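Local coordinates for PDZ domain protein (Parabacteroides distasonis, PDB 4L8N) that is of unknown function but combines N-terminal and C-terminal PDZ domains with a DUF4136 domain and probably binds magnesium, at residues L12-D17 and Q69-A74; A115-E120 and S359-F364. All coordinates share one frame; numbering follows the deposited sequence.

Contact 1. Residues L12-D17 and Q69-A74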
# COMPACT_ATOMS: atom_id res chain seq x y z
N LEU A 12 28.21 -20.80 -15.70
CA LEU A 12 28.87 -19.55 -15.38
C LEU A 12 28.44 -19.24 -13.96
O LEU A 12 27.33 -19.59 -13.56
CB LEU A 12 28.56 -18.44 -16.37
CG LEU A 12 29.34 -18.56 -17.67
CD1 LEU A 12 28.52 -19.28 -18.73
CD2 LEU A 12 29.84 -17.20 -18.16
N GLY A 13 29.35 -18.69 -13.18
CA GLY A 13 29.09 -18.44 -11.76
C GLY A 13 28.15 -17.30 -11.41
O GLY A 13 28.39 -16.61 -10.41
N PHE A 14 27.06 -17.13 -12.17
CA PHE A 14 26.08 -16.08 -11.90
C PHE A 14 24.73 -16.36 -12.54
O PHE A 14 24.68 -17.01 -13.57
CB PHE A 14 26.58 -14.69 -12.36
CG PHE A 14 26.94 -14.57 -13.82
CD1 PHE A 14 25.95 -14.34 -14.78
CD2 PHE A 14 28.26 -14.63 -14.23
CE1 PHE A 14 26.29 -14.24 -16.14
CE2 PHE A 14 28.60 -14.51 -15.58
CZ PHE A 14 27.60 -14.33 -16.53
N THR A 15 23.67 -15.78 -11.96
CA THR A 15 22.30 -15.79 -12.50
C THR A 15 22.03 -14.39 -13.05
O THR A 15 22.58 -13.42 -12.53
CB THR A 15 21.26 -16.23 -11.45
OG1 THR A 15 21.19 -15.29 -10.38
CG2 THR A 15 21.52 -17.62 -10.89
N TYR A 16 21.24 -14.28 -14.12
CA TYR A 16 20.95 -12.98 -14.73
C TYR A 16 19.53 -12.90 -15.29
O TYR A 16 18.84 -13.91 -15.44
CB TYR A 16 21.97 -12.70 -15.85
CG TYR A 16 21.76 -13.52 -17.11
CD1 TYR A 16 22.36 -14.77 -17.26
CD2 TYR A 16 20.99 -13.04 -18.17
CE1 TYR A 16 22.18 -15.53 -18.41
CE2 TYR A 16 20.78 -13.80 -19.32
CZ TYR A 16 21.39 -15.04 -19.44
OH TYR A 16 21.22 -15.79 -20.59
N ASP A 17 19.14 -11.67 -15.67
CA ASP A 17 17.91 -11.31 -16.36
C ASP A 17 18.23 -10.57 -17.63
O ASP A 17 19.27 -9.93 -17.70
CB ASP A 17 17.10 -10.35 -15.48
CG ASP A 17 16.19 -10.94 -14.43
OD1 ASP A 17 15.88 -12.16 -14.52
OD2 ASP A 17 15.72 -10.17 -13.57
N GLN A 69 23.75 -19.01 -25.30
CA GLN A 69 24.70 -19.82 -26.09
C GLN A 69 26.04 -19.09 -26.22
O GLN A 69 27.08 -19.73 -26.16
CB GLN A 69 24.14 -20.16 -27.49
CG GLN A 69 23.02 -21.20 -27.50
CD GLN A 69 21.68 -20.66 -27.03
OE1 GLN A 69 21.26 -19.55 -27.38
NE2 GLN A 69 20.98 -21.45 -26.22
N LEU A 70 25.99 -17.75 -26.42
CA LEU A 70 27.16 -16.89 -26.57
C LEU A 70 27.92 -16.76 -25.26
O LEU A 70 29.14 -16.55 -25.27
CB LEU A 70 26.72 -15.51 -27.07
CG LEU A 70 27.55 -14.91 -28.19
CD1 LEU A 70 27.33 -15.65 -29.50
CD2 LEU A 70 27.24 -13.45 -28.37
N LEU A 71 27.20 -16.90 -24.13
CA LEU A 71 27.77 -16.84 -22.78
C LEU A 71 28.40 -18.17 -22.39
O LEU A 71 29.30 -18.18 -21.55
CB LEU A 71 26.71 -16.43 -21.75
CG LEU A 71 26.52 -14.93 -21.56
CD1 LEU A 71 25.31 -14.65 -20.71
CD2 LEU A 71 27.78 -14.27 -20.98
N ASN A 72 27.94 -19.28 -23.00
CA ASN A 72 28.50 -20.62 -22.76
C ASN A 72 28.96 -21.22 -24.11
O ASN A 72 28.29 -22.12 -24.63
CB ASN A 72 27.50 -21.52 -22.04
CG ASN A 72 28.14 -22.76 -21.46
OD1 ASN A 72 28.65 -22.76 -20.33
ND2 ASN A 72 28.15 -23.83 -22.23
N PRO A 73 30.08 -20.73 -24.71
CA PRO A 73 30.51 -21.27 -26.01
C PRO A 73 31.00 -22.72 -25.91
O PRO A 73 31.37 -23.19 -24.83
CB PRO A 73 31.65 -20.34 -26.45
CG PRO A 73 31.56 -19.14 -25.55
CD PRO A 73 31.01 -19.66 -24.26
N ALA A 74 30.98 -23.43 -27.05
CA ALA A 74 31.42 -24.82 -27.11
C ALA A 74 32.96 -24.91 -27.08
O ALA A 74 33.52 -25.40 -26.10
CB ALA A 74 30.86 -25.51 -28.35
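Leu71, from the segment on helix 67-71, pushes its forked side chain toward strand 14-17 and sends one methyl to each of two rings. Its CD1 meets Tyr16 tip to tip, 4.0 Å from Tyr16 CE1 and about as far from CZ, approaching that ring obliquely. The other methyl, Leu71 CD2, lies at the edge of the Phe14 ring, close to its plane, at a looser 4.5 Å from Phe14 CZ. Tyr16 CG sits between the backbone N and the carbonyl carbon (chi1 73°), on the side from which the ring extends to Leu71. Leu12 sits in the short break within strand 8-18 and packs against backbone, its fork straddling the carbonyl of Leu71: CD2 is 3.6 Å from Leu71 O, and CD1 is modelled still nearer, a short approach whose exact value is doubtful. Leu12 CD1 also lies 3.8 Å from Asn72 OD1; Asn72 CG is anti to the backbone N (chi1 -165°), beside the carbonyl carbon. The side chains meet by van der Waals packing alone, methyls against rings and against two oxygens. Behind them, Phe14 rests on Ile31 and Ile51, and Leu71 on Ile54 and Leu81, which carries the packing into the sheet, while Tyr16 also covers Ile67 and Pro68. Leu12, Gly13 and Phe14 fit the Leu-Gly-Phe part of the GLGF-type carboxylate-binding loop, and the facing strand and helix probably correspond to the two walls of the peptide groove of a PDZ domain.

Contact 2. Residues A115-E120 and S359-F364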
# COMPACT_ATOMS: atom_id res chain seq x y z
N ALA A 115 20.38 -31.95 4.15
CA ALA A 115 20.19 -30.71 4.92
C ALA A 115 19.48 -30.89 6.28
O ALA A 115 19.69 -30.10 7.20
CB ALA A 115 19.42 -29.70 4.09
N MSE A 116 18.68 -31.94 6.42
CA MSE A 116 17.97 -32.08 7.66
C MSE A 116 18.84 -32.63 8.78
O MSE A 116 18.43 -32.58 9.94
CB MSE A 116 16.67 -32.83 7.47
CG MSE A 116 15.60 -31.87 6.96
SE MSE A 116 14.01 -32.78 6.48
CE MSE A 116 13.50 -31.66 4.86
N TYR A 117 20.11 -32.95 8.48
CA TYR A 117 21.07 -33.23 9.53
C TYR A 117 21.34 -31.90 10.27
O TYR A 117 21.58 -31.89 11.48
CB TYR A 117 22.40 -33.74 8.94
CG TYR A 117 22.48 -35.17 8.47
CD1 TYR A 117 21.85 -36.20 9.18
CD2 TYR A 117 23.34 -35.53 7.44
CE1 TYR A 117 22.00 -37.53 8.80
CE2 TYR A 117 23.51 -36.87 7.07
CZ TYR A 117 22.82 -37.86 7.74
OH TYR A 117 22.96 -39.17 7.34
N SER A 118 21.33 -30.78 9.49
CA SER A 118 21.64 -29.45 9.99
C SER A 118 20.83 -28.32 9.35
O SER A 118 21.41 -27.52 8.60
CB SER A 118 23.13 -29.19 9.81
OG SER A 118 23.51 -28.07 10.58
N LEU A 119 19.52 -28.21 9.68
CA LEU A 119 18.65 -27.14 9.17
C LEU A 119 19.12 -25.77 9.65
O LEU A 119 18.89 -24.77 8.98
CB LEU A 119 17.18 -27.33 9.55
CG LEU A 119 16.36 -28.30 8.71
CD1 LEU A 119 14.90 -28.24 9.11
CD2 LEU A 119 16.46 -28.00 7.23
N GLU A 120 19.77 -25.76 10.82
CA GLU A 120 20.38 -24.63 11.50
C GLU A 120 21.38 -23.93 10.61
O GLU A 120 21.59 -22.73 10.76
CB GLU A 120 21.11 -25.13 12.76
CG GLU A 120 20.19 -25.52 13.89
CD GLU A 120 19.78 -26.97 13.99
OE1 GLU A 120 19.77 -27.68 12.95
OE2 GLU A 120 19.43 -27.39 15.11
N SER A 359 16.53 -44.26 1.69
CA SER A 359 15.63 -44.91 2.65
C SER A 359 16.15 -44.81 4.10
O SER A 359 15.38 -44.44 4.99
CB SER A 359 15.42 -46.38 2.29
OG SER A 359 14.90 -46.49 0.98
N ALA A 360 17.45 -45.12 4.30
CA ALA A 360 18.14 -45.07 5.59
C ALA A 360 18.07 -43.66 6.22
O ALA A 360 17.88 -43.54 7.43
CB ALA A 360 19.58 -45.51 5.42
N TYR A 361 18.16 -42.61 5.38
CA TYR A 361 18.08 -41.20 5.77
C TYR A 361 16.66 -40.83 6.20
O TYR A 361 16.48 -40.17 7.23
CB TYR A 361 18.57 -40.30 4.61
CG TYR A 361 18.49 -38.81 4.88
CD1 TYR A 361 19.27 -38.22 5.87
CD2 TYR A 361 17.66 -37.99 4.13
CE1 TYR A 361 19.23 -36.84 6.10
CE2 TYR A 361 17.61 -36.62 4.34
CZ TYR A 361 18.40 -36.05 5.33
OH TYR A 361 18.34 -34.70 5.57
N LYS A 362 15.65 -41.26 5.41
CA LYS A 362 14.22 -41.04 5.68
C LYS A 362 13.83 -41.68 7.01
O LYS A 362 12.99 -41.13 7.73
CB LYS A 362 13.34 -41.59 4.53
CG LYS A 362 13.43 -40.82 3.22
CD LYS A 362 12.42 -41.33 2.21
CE LYS A 362 12.89 -41.14 0.78
NZ LYS A 362 13.72 -42.29 0.32
N ARG A 363 14.45 -42.82 7.35
CA ARG A 363 14.24 -43.53 8.60
C ARG A 363 14.76 -42.71 9.78
O ARG A 363 14.09 -42.66 10.82
CB ARG A 363 14.90 -44.91 8.57
CG ARG A 363 14.04 -45.96 7.90
CD ARG A 363 14.76 -47.28 7.86
NE ARG A 363 15.26 -47.57 6.52
CZ ARG A 363 16.46 -48.08 6.25
NH1 ARG A 363 17.31 -48.36 7.24
NH2 ARG A 363 16.83 -48.31 4.99
N PHE A 364 15.94 -42.04 9.61
CA PHE A 364 16.58 -41.16 10.62
C PHE A 364 15.70 -39.93 10.93
O PHE A 364 15.63 -39.52 12.08
CB PHE A 364 17.99 -40.70 10.15
CG PHE A 364 18.57 -39.50 10.89
CD1 PHE A 364 19.13 -39.64 12.15
CD2 PHE A 364 18.53 -38.23 10.32
CE1 PHE A 364 19.62 -38.53 12.85
CE2 PHE A 364 19.03 -37.12 11.01
CZ PHE A 364 19.59 -37.28 12.26
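Tyr361 carries CG anti to its backbone N (chi1 178°), and Phe364, one helical turn on, does the same, which sets each CG off from the backbone of helix 354-367; the rings beyond meet the 3-10 turn around Met116. There they form an aromatic cluster with Tyr117, which takes Tyr361 over one face and turns its edge to Phe364. Tyr361 presents its edge to that face of Tyr117 in a T-shaped stack, planes at 82° and centroids 5.3 Å apart. Tyr117 in turn points its own edge at the face of Phe364, an offset edge-to-face pair with planes at 64°. This second pair is the closer at its contact atoms, Tyr117 CD1 standing 3.5 Å from Phe364 CE2. Beyond the stack, the Tyr361 hydroxyl reaches the turn and accepts a bent hydrogen bond from the backbone N of selenomethionine Met116, at 2.9 Å from N to OH. The Met116 side chain crosses Tyr361 at about a right angle. A phenylalanine in place of Tyr361 would probably leave the Met116 N-H without this acceptor and the turn less firmly held. The turn has further ties: Met116 O accepts a hydrogen bond from Arg372, and Tyr117 O one from the indole N-H of Trp390. Tyr361 CE1 stands 3.9 Å above the Tyr117 ring plane, directly over the ring centre.

How the contacts relate
Both contacts are partly buried, each with two buried residues and none fully exposed among those that touch, and neither lies near the magnesium site. They share no elements: their centres are 34 Å apart and their nearest atoms about 19 Å. Contact 1 is local and joins strand and helix within the N-terminal PDZ domain, with methyls against rings and a carbonyl. Contact 2 spans 238 intervening residues, pins a connecting turn to helix 354-367, and adds a directed hydrogen bond to ring-on-ring packing. From the order of strands and helices, that helix probably occupies in the C-terminal PDZ domain the place that helix 67-71 has in the first.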